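PDB 6P74: OLD nuclease from Thermus scotoductus, which degrades linear and supercoiled double-stranded DNA from 5' to 3' as a metal-dependent exonuclease, nicks circular DNA, and has a DNA-stimulated ATPase activity. Local coordinates for residues E377-R382 / V403-K409; D433-I437 / Q449-N453; F473-L479 / L512-A518. The contacts are given in a common frame with arbitrary orientation. Where two conformers were deposited one is given. Residues are numbered along the deposited sequence.

Contact 1. Residues E377-R382 / V403-K409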
# COMPACT_ATOMS: atom_id res chain seq x y z
N GLU A 377 24.71 -20.97 -29.05
CA GLU A 377 24.53 -22.42 -28.97
C GLU A 377 24.97 -22.99 -27.63
O GLU A 377 24.28 -23.84 -27.05
CB GLU A 377 25.30 -23.14 -30.06
CG GLU A 377 24.79 -22.89 -31.45
CD GLU A 377 25.72 -23.47 -32.50
OE1 GLU A 377 25.72 -24.70 -32.66
OE2 GLU A 377 26.49 -22.71 -33.14
N GLY A 378 26.14 -22.58 -27.13
CA GLY A 378 26.80 -23.43 -26.15
C GLY A 378 27.74 -22.67 -25.25
O GLY A 378 27.87 -21.44 -25.33
N TYR A 379 28.37 -23.43 -24.36
CA TYR A 379 29.19 -22.82 -23.31
C TYR A 379 30.35 -22.03 -23.92
O TYR A 379 30.59 -20.87 -23.55
CB TYR A 379 29.69 -23.90 -22.36
CG TYR A 379 30.63 -23.38 -21.31
CD1 TYR A 379 30.15 -22.78 -20.16
CD2 TYR A 379 32.01 -23.48 -21.48
CE1 TYR A 379 31.01 -22.29 -19.19
CE2 TYR A 379 32.88 -23.00 -20.53
CZ TYR A 379 32.38 -22.41 -19.38
OH TYR A 379 33.25 -21.93 -18.45
N GLY A 380 31.07 -22.64 -24.86
CA GLY A 380 32.15 -21.94 -25.53
C GLY A 380 31.71 -20.67 -26.23
O GLY A 380 32.44 -19.69 -26.28
N ASP A 381 30.49 -20.66 -26.76
CA ASP A 381 30.03 -19.46 -27.46
C ASP A 381 29.74 -18.34 -26.47
O ASP A 381 30.01 -17.17 -26.76
CB ASP A 381 28.80 -19.78 -28.30
CG ASP A 381 29.02 -21.00 -29.18
OD1 ASP A 381 29.93 -20.96 -30.06
OD2 ASP A 381 28.29 -22.01 -28.98
N ARG A 382 29.19 -18.68 -25.30
CA ARG A 382 28.95 -17.68 -24.28
C ARG A 382 30.26 -17.06 -23.81
O ARG A 382 30.39 -15.83 -23.75
CB ARG A 382 28.19 -18.30 -23.11
CG ARG A 382 27.74 -17.30 -22.09
CD ARG A 382 26.57 -17.84 -21.28
NE ARG A 382 26.05 -16.78 -20.43
CZ ARG A 382 26.55 -16.47 -19.25
NH1 ARG A 382 27.58 -17.14 -18.75
NH2 ARG A 382 26.02 -15.47 -18.57
N VAL A 403 23.13 -12.97 -22.09
CA VAL A 403 23.80 -13.85 -23.03
C VAL A 403 23.44 -15.27 -22.63
O VAL A 403 23.82 -15.74 -21.55
CB VAL A 403 25.31 -13.63 -23.03
CG1 VAL A 403 25.98 -14.61 -23.99
CG2 VAL A 403 25.61 -12.16 -23.36
N VAL A 404 22.71 -15.98 -23.49
CA VAL A 404 22.05 -17.22 -23.11
C VAL A 404 22.64 -18.38 -23.89
O VAL A 404 22.56 -18.42 -25.13
CB VAL A 404 20.54 -17.13 -23.33
CG1 VAL A 404 20.24 -16.94 -24.81
CG2 VAL A 404 19.92 -18.39 -22.83
N ASP A 405 23.21 -19.33 -23.16
CA ASP A 405 23.67 -20.62 -23.68
C ASP A 405 22.45 -21.52 -23.86
O ASP A 405 21.85 -21.98 -22.87
CB ASP A 405 24.71 -21.16 -22.68
CG ASP A 405 25.03 -22.64 -22.84
OD1 ASP A 405 24.49 -23.32 -23.74
OD2 ASP A 405 25.86 -23.14 -22.02
N CYS A 406 22.03 -21.75 -25.09
CA CYS A 406 20.73 -22.37 -25.31
C CYS A 406 20.79 -23.89 -25.42
O CYS A 406 19.73 -24.53 -25.49
CB CYS A 406 20.06 -21.81 -26.57
SG CYS A 406 19.70 -20.01 -26.54
N GLY A 407 21.98 -24.48 -25.41
CA GLY A 407 22.06 -25.92 -25.51
C GLY A 407 21.95 -26.48 -26.91
O GLY A 407 21.41 -27.58 -27.09
N GLY A 408 22.42 -25.74 -27.92
CA GLY A 408 22.45 -26.23 -29.29
C GLY A 408 21.33 -25.60 -30.11
O GLY A 408 20.55 -24.78 -29.61
N LYS A 409 21.26 -25.99 -31.38
CA LYS A 409 20.38 -25.26 -32.30
C LYS A 409 18.91 -25.46 -31.95
O LYS A 409 18.14 -24.49 -31.89
CB LYS A 409 20.69 -25.65 -33.74
CG LYS A 409 22.12 -25.14 -34.15
CD LYS A 409 22.47 -25.48 -35.60
CE LYS A 409 23.85 -24.90 -35.98
NZ LYS A 409 24.27 -25.33 -37.35
O HOH W 1 23.92 -26.93 -32.18
O HOH W 2 24.23 -13.05 -19.50
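This is a mainly polar, backbone-mediated contact in the Toprim domain, joining the start of helix 379-391 to the end of strand 401-405 and the turn after it. The carbonyl of Glu-377 is its focus: Gly-408 N donates to Glu-377 O at 2.8 Å, and Gly-407 N adds a weak bond to Glu-377 O at 2.9 Å. An Asx turn, Gly-407 N to Asp-405 OD1 at 3.2 Å, shapes the receiving loop, and the positive phi angles of Gly-407 and Gly-408 would jam a side chain against the preceding carbonyl. The contact joins elements of the beta-alpha-beta unit formed by strand 372-376, helix 379-391 and strand 401-405. Glu-377, on the loop after strand 372-376, is the Toprim glutamate and is inferred to bind a divalent metal. Glu-377 OE2 accepts from the amide of Asp-431, while a water bridges Glu-377 OE1 to Lys-409 N, the latter bond weak. Lys-409 itself runs on to a salt bridge with Glu-456. At the other end, the Arg-382 side chain extends from the helix to strand 401-405: Arg-382 NE donates to Val-403 O at 2.7 Å and Arg-382 CG packs 3.7 Å from Val-403 CG1. A second water accepts from both Arg-382 NH2 and Val-403 N.

Contact 2. Residues D433-I437 / Q449-N453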
# COMPACT_ATOMS: atom_id res chain seq x y z
N ASP A 433 28.19 -24.99 -39.55
CA ASP A 433 28.44 -26.43 -39.35
C ASP A 433 28.18 -27.25 -40.60
O ASP A 433 27.70 -28.38 -40.52
CB ASP A 433 27.64 -26.97 -38.17
CG ASP A 433 28.25 -26.58 -36.85
OD1 ASP A 433 29.49 -26.45 -36.81
OD2 ASP A 433 27.52 -26.41 -35.86
N VAL A 434 28.52 -26.69 -41.75
CA VAL A 434 28.48 -27.38 -43.03
C VAL A 434 29.91 -27.44 -43.54
O VAL A 434 30.63 -26.44 -43.49
CB VAL A 434 27.56 -26.63 -44.01
CG1 VAL A 434 27.69 -27.17 -45.46
CG2 VAL A 434 26.13 -26.63 -43.46
N TRP A 435 30.32 -28.61 -44.01
CA TRP A 435 31.73 -28.81 -44.32
C TRP A 435 31.86 -29.43 -45.70
O TRP A 435 31.04 -30.26 -46.08
CB TRP A 435 32.37 -29.72 -43.27
CG TRP A 435 32.19 -29.15 -41.90
CD1 TRP A 435 31.21 -29.47 -40.98
CD2 TRP A 435 32.99 -28.13 -41.30
NE1 TRP A 435 31.36 -28.70 -39.85
CE2 TRP A 435 32.44 -27.87 -40.02
CE3 TRP A 435 34.11 -27.41 -41.72
CZ2 TRP A 435 33.00 -26.93 -39.15
CZ3 TRP A 435 34.65 -26.48 -40.87
CH2 TRP A 435 34.09 -26.24 -39.60
N PRO A 436 32.88 -29.06 -46.48
CA PRO A 436 33.06 -29.71 -47.78
C PRO A 436 33.36 -31.19 -47.61
O PRO A 436 34.01 -31.62 -46.64
CB PRO A 436 34.26 -28.96 -48.39
CG PRO A 436 34.98 -28.41 -47.21
CD PRO A 436 33.90 -28.02 -46.26
N ILE A 437 32.88 -31.98 -48.56
CA ILE A 437 33.05 -33.43 -48.49
C ILE A 437 34.44 -33.78 -48.99
O ILE A 437 34.90 -33.30 -50.03
CB ILE A 437 31.94 -34.14 -49.30
CG1 ILE A 437 30.66 -34.26 -48.46
CG2 ILE A 437 32.38 -35.53 -49.68
CD1 ILE A 437 29.62 -33.21 -48.75
N GLN A 449 28.81 -37.33 -44.21
CA GLN A 449 29.04 -35.90 -44.32
C GLN A 449 27.91 -35.21 -45.10
O GLN A 449 27.38 -34.18 -44.66
CB GLN A 449 30.38 -35.63 -44.99
CG GLN A 449 31.55 -35.62 -44.04
CD GLN A 449 32.81 -35.08 -44.70
OE1 GLN A 449 33.04 -33.86 -44.71
NE2 GLN A 449 33.61 -35.97 -45.29
N GLU A 450 27.53 -35.76 -46.26
CA GLU A 450 26.42 -35.17 -46.99
C GLU A 450 25.18 -35.09 -46.12
O GLU A 450 24.52 -34.05 -46.05
CB GLU A 450 26.11 -36.00 -48.23
CG GLU A 450 26.63 -35.43 -49.48
CD GLU A 450 26.57 -36.45 -50.57
OE1 GLU A 450 25.57 -36.48 -51.31
OE2 GLU A 450 27.52 -37.27 -50.64
N GLN A 451 24.84 -36.19 -45.46
CA GLN A 451 23.61 -36.21 -44.67
C GLN A 451 23.71 -35.24 -43.50
O GLN A 451 22.74 -34.55 -43.19
CB GLN A 451 23.32 -37.62 -44.19
CG GLN A 451 22.77 -38.51 -45.26
CD GLN A 451 22.92 -39.98 -44.92
OE1 GLN A 451 23.54 -40.34 -43.90
NE2 GLN A 451 22.37 -40.85 -45.78
N GLU A 452 24.87 -35.16 -42.86
CA GLU A 452 25.03 -34.19 -41.78
C GLU A 452 24.91 -32.75 -42.29
O GLU A 452 24.28 -31.91 -41.64
CB GLU A 452 26.37 -34.40 -41.08
CG GLU A 452 26.32 -35.57 -40.11
CD GLU A 452 27.71 -36.11 -39.77
OE1 GLU A 452 27.77 -37.30 -39.37
OE2 GLU A 452 28.71 -35.35 -39.92
N ASN A 453 25.52 -32.44 -43.45
CA ASN A 453 25.36 -31.10 -44.02
C ASN A 453 23.89 -30.76 -44.24
O ASN A 453 23.44 -29.67 -43.86
CB ASN A 453 26.15 -30.98 -45.32
CG ASN A 453 27.64 -30.88 -45.07
OD1 ASN A 453 28.07 -30.68 -43.94
ND2 ASN A 453 28.43 -31.01 -46.12
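Residues 433-437 run as an extended loop, apart from the positive phi of Asp-433, past one turn of helix 443-467, with CA atoms 5.0 Å apart at Val-434 and Asn-453 and 6.3 Å at Ile-437 and Gln-449. In the Toprim domain this loop follows strand 426-431 and carries Asp-433, the second aspartate of the DxD motif begun by Asp-431; both are inferred to bind a divalent metal. Asn-453 reads the backbone of Trp-435 with both ends of its amide: Trp-435 N donates to Asn-453 OD1 at 3.1 Å, and Asn-453 ND2 donates to Trp-435 O at 2.7 Å. One carboxamide thus satisfies both the N and the O of this residue. Val-434 CG1 lies against Asn-453 CG at 3.7 Å, whereas the Trp-435 indole leads away from the helix to Pro-477 and Ser-478. Further along, Ile-437 covers the helix turn, its CG1 3.7 Å from Gln-449 CB and its CD1 3.8 Å from Glu-450 CG and 3.6 Å from Asn-453 ND2.

Contact 3. Residues F473-L479 / L512-A518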
# COMPACT_ATOMS: atom_id res chain seq x y z
N PHE A 473 22.79 -14.16 -37.09
CA PHE A 473 24.15 -14.10 -37.63
C PHE A 473 24.74 -15.51 -37.67
O PHE A 473 24.63 -16.25 -36.69
CB PHE A 473 25.01 -13.16 -36.78
CG PHE A 473 24.53 -11.73 -36.81
CD1 PHE A 473 23.38 -11.36 -36.13
CD2 PHE A 473 25.18 -10.79 -37.58
CE1 PHE A 473 22.90 -10.06 -36.20
CE2 PHE A 473 24.73 -9.47 -37.63
CZ PHE A 473 23.59 -9.10 -36.93
N VAL A 474 25.35 -15.88 -38.79
CA VAL A 474 25.85 -17.24 -38.96
C VAL A 474 27.37 -17.19 -39.08
O VAL A 474 27.90 -16.56 -40.00
CB VAL A 474 25.23 -17.95 -40.15
CG1 VAL A 474 25.77 -19.37 -40.20
CG2 VAL A 474 23.66 -17.96 -40.03
N VAL A 475 28.06 -17.87 -38.17
CA VAL A 475 29.52 -18.00 -38.28
C VAL A 475 29.84 -19.17 -39.20
O VAL A 475 29.50 -20.31 -38.89
CB VAL A 475 30.17 -18.20 -36.90
CG1 VAL A 475 31.70 -18.24 -37.09
CG2 VAL A 475 29.78 -17.09 -35.96
N GLN A 476 30.49 -18.88 -40.33
CA GLN A 476 30.83 -19.83 -41.40
C GLN A 476 32.32 -20.16 -41.36
O GLN A 476 33.14 -19.24 -41.49
CB GLN A 476 30.51 -19.22 -42.76
CG GLN A 476 29.14 -18.65 -42.88
CD GLN A 476 28.80 -18.39 -44.32
OE1 GLN A 476 29.08 -17.31 -44.84
NE2 GLN A 476 28.25 -19.39 -45.00
N PRO A 477 32.71 -21.43 -41.26
CA PRO A 477 31.83 -22.58 -41.02
C PRO A 477 31.47 -22.72 -39.56
O PRO A 477 30.45 -23.34 -39.27
CB PRO A 477 32.65 -23.78 -41.49
CG PRO A 477 34.10 -23.33 -41.36
CD PRO A 477 34.07 -21.85 -41.70
N SER A 478 32.29 -22.18 -38.65
CA SER A 478 32.03 -22.30 -37.22
C SER A 478 32.94 -21.34 -36.47
O SER A 478 33.98 -20.94 -36.97
CB SER A 478 32.30 -23.72 -36.72
OG SER A 478 33.68 -24.02 -36.89
N LEU A 479 32.55 -21.03 -35.23
CA LEU A 479 33.38 -20.17 -34.38
C LEU A 479 34.72 -20.81 -34.11
O LEU A 479 35.75 -20.13 -34.09
CB LEU A 479 32.66 -19.84 -33.07
CG LEU A 479 33.39 -18.89 -32.10
CD1 LEU A 479 33.51 -17.51 -32.65
CD2 LEU A 479 32.74 -18.82 -30.68
N LEU A 512 35.20 -14.16 -38.35
CA LEU A 512 34.70 -13.75 -37.04
C LEU A 512 33.66 -12.63 -37.11
O LEU A 512 32.92 -12.42 -36.13
CB LEU A 512 35.88 -13.29 -36.19
CG LEU A 512 35.84 -13.39 -34.68
CD1 LEU A 512 35.22 -14.68 -34.21
CD2 LEU A 512 37.29 -13.34 -34.24
N ARG A 513 33.58 -11.93 -38.24
CA ARG A 513 32.73 -10.75 -38.35
C ARG A 513 31.28 -10.98 -37.95
O ARG A 513 30.73 -10.13 -37.23
CB ARG A 513 32.81 -10.22 -39.79
CG ARG A 513 31.80 -9.12 -40.11
CD ARG A 513 31.84 -8.76 -41.59
NE ARG A 513 33.09 -8.10 -41.96
CZ ARG A 513 33.56 -8.08 -43.19
NH1 ARG A 513 32.89 -8.70 -44.16
NH2 ARG A 513 34.70 -7.46 -43.47
N PRO A 514 30.61 -12.06 -38.35
CA PRO A 514 29.20 -12.21 -37.94
C PRO A 514 29.05 -12.33 -36.44
O PRO A 514 28.01 -11.92 -35.90
CB PRO A 514 28.74 -13.48 -38.70
CG PRO A 514 29.77 -13.58 -39.87
CD PRO A 514 31.04 -13.21 -39.16
N PHE A 515 30.08 -12.83 -35.74
CA PHE A 515 30.00 -12.94 -34.29
C PHE A 515 30.08 -11.58 -33.64
O PHE A 515 29.27 -11.26 -32.77
CB PHE A 515 31.11 -13.86 -33.76
CG PHE A 515 30.82 -14.41 -32.39
CD1 PHE A 515 29.86 -15.39 -32.21
CD2 PHE A 515 31.51 -13.97 -31.29
CE1 PHE A 515 29.58 -15.90 -30.95
CE2 PHE A 515 31.24 -14.48 -30.03
CZ PHE A 515 30.26 -15.44 -29.86
N VAL A 516 31.04 -10.74 -34.04
CA VAL A 516 31.12 -9.46 -33.36
C VAL A 516 29.98 -8.54 -33.84
O VAL A 516 29.44 -7.76 -33.05
CB VAL A 516 32.54 -8.83 -33.45
CG1 VAL A 516 33.55 -9.77 -34.05
CG2 VAL A 516 32.56 -7.47 -34.11
N GLU A 517 29.55 -8.66 -35.10
CA GLU A 517 28.41 -7.86 -35.52
C GLU A 517 27.13 -8.26 -34.77
O GLU A 517 26.33 -7.39 -34.43
CB GLU A 517 28.23 -7.93 -37.03
CG GLU A 517 28.57 -6.60 -37.70
CD GLU A 517 27.94 -5.42 -36.95
OE1 GLU A 517 28.69 -4.48 -36.60
OE2 GLU A 517 26.69 -5.42 -36.75
N ALA A 518 26.95 -9.56 -34.49
CA ALA A 518 25.82 -9.95 -33.64
C ALA A 518 25.85 -9.20 -32.31
O ALA A 518 24.81 -8.70 -31.84
CB ALA A 518 25.84 -11.46 -33.39
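Leu-512, at the start of the helical segment, opens the contact: its CB points away, but the side chain bends back so that CD1 lies 3.7 Å from Leu-479 CD1, while the same leucine also packs on Ala-482 and Leu-483 of helix 479-483. Pro-514 then faces the strand at the closest backbone approach, with the CA atoms of Pro-514 and Phe-473 5.4 Å apart. Its ring meets main chain as well as side chain, Pro-514 CB lying 3.4 Å from Val-474 O and 4.2 Å from Phe-473 CB. Phe-515 turns into the interior. Val-475 CG2 comes within 4.1 Å of Phe-515 CD1, and Leu-479 CD1 sits over one ring face in a CH-pi contact, 4.2 Å from the Phe-515 centroid; Ala-384 and Leu-388 of helix 379-391 also pack against this ring. One turn after Pro-514, the CB of Glu-517 touches Phe-473 CE2 at 3.9 Å. Ala-518 completes the set: its CA makes a CH-pi contact over the face of the Phe-473 ring, 3.7 Å from the centroid and 9° off the normal, and its CB is 3.7 Å from Phe-473 CG. No hydrogen bond crosses this apolar interface, in which strand and helix segment axes approach to 7.1 Å and run at 147°. Helix 513-523 thereby packs on the edge strand 472-475 of the parallel Toprim sheet, as in a layered alpha/beta fold, beside the loop bearing Ser-478, inferred to bind the second metal.

In the fold
Along the chain the three contacts follow in series, none nested or crossed. Contact 1 closes the excursion through helix 379-391, returning to strand 401-405 at one edge of the parallel sheet. Contact 2 folds the loop after strand 426-431 back onto the helix 443-467 that follows it, and contact 3 brings the C-terminal helix 513-523 to the opposite edge strand, 472-475. One end of each contact reaches the metal site: Glu-377, Asp-433 and Leu-479 all lie near the samarium, which is bound by Asp-431 and Glu-480. Glu-377 OE1 and Asp-433 OD2 are like charges only 4.0 Å apart, as a metal site would explain, and Trp-435 CZ3 packs 3.2 Å from Pro-477 CG.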